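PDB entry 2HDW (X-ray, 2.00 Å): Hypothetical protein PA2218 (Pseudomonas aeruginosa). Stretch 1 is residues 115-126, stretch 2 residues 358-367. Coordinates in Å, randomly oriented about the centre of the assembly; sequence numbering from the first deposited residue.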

# COMPACT_ATOMS: atom_id res chain seq x y z
N LEU A 115 -8.00 -2.42 8.02
CA LEU A 115 -7.83 -2.81 9.41
C LEU A 115 -6.95 -1.78 10.13
O LEU A 115 -7.24 -1.38 11.26
N TYR A 116 -5.88 -1.35 9.46
CA TYR A 116 -4.99 -0.34 10.03
C TYR A 116 -5.72 0.98 10.24
O TYR A 116 -5.64 1.59 11.30
N ALA A 117 -6.44 1.43 9.21
CA ALA A 117 -7.18 2.69 9.26
C ALA A 117 -8.22 2.73 10.38
O ALA A 117 -8.31 3.72 11.11
N GLN A 118 -9.00 1.67 10.53
CA GLN A 118 -10.00 1.65 11.58
C GLN A 118 -9.35 1.64 12.96
O GLN A 118 -9.81 2.33 13.87
N THR A 119 -8.30 0.85 13.10
CA THR A 119 -7.59 0.73 14.37
C THR A 119 -6.98 2.06 14.77
O THR A 119 -7.05 2.46 15.93
N MET A 120 -6.38 2.77 13.82
CA MET A 120 -5.78 4.05 14.14
C MET A 120 -6.85 5.11 14.40
O MET A 120 -6.62 6.06 15.14
N ALA A 121 -8.03 4.92 13.80
CA ALA A 121 -9.13 5.85 14.03
C ALA A 121 -9.60 5.67 15.48
O ALA A 121 -10.08 6.61 16.11
N GLU A 122 -9.47 4.46 16.01
CA GLU A 122 -9.85 4.21 17.39
C GLU A 122 -8.80 4.86 18.29
O GLU A 122 -9.04 5.10 19.47
N ARG A 123 -7.63 5.12 17.71
CA ARG A 123 -6.53 5.74 18.45
C ARG A 123 -6.58 7.26 18.40
O ARG A 123 -5.64 7.93 18.81
N GLY A 124 -7.68 7.81 17.88
CA GLY A 124 -7.82 9.26 17.82
C GLY A 124 -7.47 9.98 16.53
O GLY A 124 -7.47 11.21 16.49
N PHE A 125 -7.17 9.24 15.47
CA PHE A 125 -6.82 9.87 14.19
C PHE A 125 -7.95 9.75 13.18
O PHE A 125 -8.77 8.84 13.25
N VAL A 126 -8.01 10.69 12.24
CA VAL A 126 -8.99 10.62 11.17
C VAL A 126 -8.20 9.81 10.15
O VAL A 126 -7.06 10.15 9.86
N ARG A 358 2.98 1.88 19.32
CA ARG A 358 4.14 2.60 18.80
C ARG A 358 3.80 3.45 17.58
O ARG A 358 4.34 4.53 17.42
N ILE A 359 2.94 2.94 16.72
CA ILE A 359 2.56 3.69 15.54
C ILE A 359 1.75 4.92 15.96
O ILE A 359 2.01 6.02 15.49
N ALA A 360 0.80 4.73 16.87
CA ALA A 360 -0.01 5.85 17.36
C ALA A 360 0.88 6.85 18.10
O ALA A 360 0.76 8.06 17.92
N GLY A 361 1.77 6.33 18.94
CA GLY A 361 2.67 7.18 19.70
C GLY A 361 3.55 7.99 18.76
O GLY A 361 3.83 9.16 19.00
N PHE A 362 3.99 7.35 17.68
CA PHE A 362 4.83 7.99 16.68
C PHE A 362 4.11 9.19 16.07
O PHE A 362 4.63 10.31 16.05
N PHE A 363 2.91 8.97 15.55
CA PHE A 363 2.16 10.05 14.94
C PHE A 363 1.66 11.07 15.96
O PHE A 363 1.53 12.25 15.63
N ASP A 364 1.38 10.64 17.18
CA ASP A 364 0.92 11.59 18.20
C ASP A 364 1.99 12.67 18.38
O ASP A 364 1.68 13.85 18.49
N GLU A 365 3.25 12.26 18.41
CA GLU A 365 4.33 13.21 18.58
C GLU A 365 4.61 14.04 17.35
O GLU A 365 4.73 15.26 17.43
N HIS A 366 4.70 13.39 16.20
CA HIS A 366 5.03 14.08 14.97
C HIS A 366 3.92 14.81 14.22
O HIS A 366 4.19 15.66 13.38
N LEU A 367 2.66 14.48 14.52
CA LEU A 367 1.56 15.17 13.86
C LEU A 367 0.99 16.25 14.78
O LEU A 367 -0.18 16.63 14.60
OXT LEU A 367 1.74 16.72 15.66

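Which side chains of stretch 1 point toward the C-terminal helix? Met 120, Arg 123 and Phe 125 do. Tyr 116 leaves its backbone sideways, but with chi1 at -89° its ring comes nearer, bringing CE2 to 4.3 Å from Ile 359 CD1; its OH is hydrogen-bonded elsewhere in the structure.

How does Met 120 fill the space between the helices? All three chi angles are m, a curled shape that places its CE 3.6 Å from Ala 360 CA and 3.8 Å from Ile 359 CG2. Met 120 CE also lies at the edge of the Phe 363 ring, 4.3 Å from Phe 363 CD2.

What does Phe 125 do beyond the end of the first helix? Its m rotamer aims the tip of the ring at the second helix, crosswise to it, with its CE2 4.1 Å from Ala 360 CB and its CE1 3.7 Å from Phe 363 CB and 4.2 Å from Leu 367 CD2. Phe 363, also m, starts toward this contact, but its end leads away.

Do polar groups bind the stretches together? No hydrogen bond crosses between them. Asp 364 (chi1 -80°) turns its carboxylate nearer, so that OD1 sits 3.2 Å from Phe 125 CZ, while Arg 123 contributes aliphatic contact, its CB 4.1 Å from Ala 360 CB.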

# COMPACT_ATOMS: atom_id res chain seq x y z
CB LEU A 115 -7.17 -4.19 9.51
CG LEU A 115 -6.78 -4.66 10.91
CD1 LEU A 115 -8.03 -4.82 11.76
CD2 LEU A 115 -6.04 -5.98 10.81
CB TYR A 116 -3.79 -0.10 9.12
CG TYR A 116 -2.60 -1.00 9.36
CD1 TYR A 116 -2.64 -2.36 9.05
CD2 TYR A 116 -1.41 -0.47 9.86
CE1 TYR A 116 -1.51 -3.18 9.23
CE2 TYR A 116 -0.29 -1.27 10.03
CZ TYR A 116 -0.34 -2.61 9.72
OH TYR A 116 0.80 -3.37 9.88
CB ALA A 117 -7.86 2.97 7.92
CB GLN A 118 -10.92 0.43 11.44
CG GLN A 118 -12.07 0.47 12.45
CD GLN A 118 -13.09 -0.63 12.26
OE1 GLN A 118 -12.82 -1.80 12.53
NE2 GLN A 118 -14.26 -0.26 11.79
CB THR A 119 -6.47 -0.33 14.28
OG1 THR A 119 -7.03 -1.58 13.89
CG2 THR A 119 -5.77 -0.49 15.63
CB MET A 120 -4.82 4.48 13.02
CG MET A 120 -3.56 3.61 12.96
SD MET A 120 -2.56 3.66 14.49
CE MET A 120 -2.06 5.28 14.44
CB ALA A 121 -10.27 5.56 13.07
CB GLU A 122 -9.91 2.71 17.70
CG GLU A 122 -10.92 1.92 16.89
CD GLU A 122 -11.03 0.48 17.37
OE1 GLU A 122 -9.98 -0.16 17.57
OE2 GLU A 122 -12.17 -0.00 17.55
CB ARG A 123 -5.18 5.25 17.91
CG ARG A 123 -5.01 3.74 17.88
CD ARG A 123 -5.12 3.13 19.27
NE ARG A 123 -5.12 1.67 19.24
CZ ARG A 123 -4.10 0.90 19.61
NH1 ARG A 123 -2.97 1.45 20.05
NH2 ARG A 123 -4.21 -0.41 19.56
CB PHE A 125 -5.56 9.22 13.60
CG PHE A 125 -4.34 9.31 14.49
CD1 PHE A 125 -3.46 10.39 14.38
CD2 PHE A 125 -4.08 8.34 15.45
CE1 PHE A 125 -2.34 10.49 15.21
CE2 PHE A 125 -2.96 8.44 16.30
CZ PHE A 125 -2.09 9.51 16.17
CB VAL A 126 -9.29 12.01 10.57
CG1 VAL A 126 -10.03 11.85 9.25
CG2 VAL A 126 -10.13 12.83 11.54
CB ARG A 358 5.25 1.62 18.42
CG ARG A 358 6.45 1.65 19.34
CD ARG A 358 7.58 2.51 18.79
NE ARG A 358 7.26 3.93 18.73
CZ ARG A 358 8.10 4.87 18.30
NH1 ARG A 358 9.32 4.54 17.90
NH2 ARG A 358 7.72 6.15 18.27
CB ILE A 359 1.74 2.81 14.56
CG1 ILE A 359 2.62 1.66 14.05
CG2 ILE A 359 1.24 3.65 13.40
CD1 ILE A 359 1.92 0.68 13.13
CB ALA A 360 -1.11 5.33 18.29
CB PHE A 362 5.18 6.99 15.58
CG PHE A 362 5.97 7.56 14.44
CD1 PHE A 362 7.34 7.79 14.57
CD2 PHE A 362 5.36 7.83 13.22
CE1 PHE A 362 8.08 8.27 13.49
CE2 PHE A 362 6.09 8.32 12.13
CZ PHE A 362 7.46 8.53 12.27
CB PHE A 363 1.00 9.51 14.10
CG PHE A 363 1.43 8.84 12.82
CD1 PHE A 363 2.15 9.56 11.87
CD2 PHE A 363 1.13 7.51 12.58
CE1 PHE A 363 2.56 8.95 10.67
CE2 PHE A 363 1.53 6.89 11.39
CZ PHE A 363 2.24 7.61 10.44
CB ASP A 364 0.67 10.91 19.55
CG ASP A 364 -0.67 10.20 19.62
OD1 ASP A 364 -1.66 10.74 19.06
OD2 ASP A 364 -0.75 9.12 20.24
CB GLU A 365 5.63 12.50 18.96
CG GLU A 365 6.72 13.51 19.29
CD GLU A 365 8.10 12.90 19.33
OE1 GLU A 365 8.25 11.82 19.95
OE2 GLU A 365 9.02 13.51 18.76
CB HIS A 366 5.75 13.11 14.03
CG HIS A 366 6.98 12.50 14.64
ND1 HIS A 366 8.02 13.26 15.12
CD2 HIS A 366 7.32 11.21 14.86
CE1 HIS A 366 8.95 12.47 15.62
NE2 HIS A 366 8.55 11.22 15.47
CB LEU A 367 0.47 14.16 13.48
CG LEU A 367 0.50 13.62 12.04
CD1 LEU A 367 1.92 13.37 11.58
CD2 LEU A 367 -0.33 12.35 11.97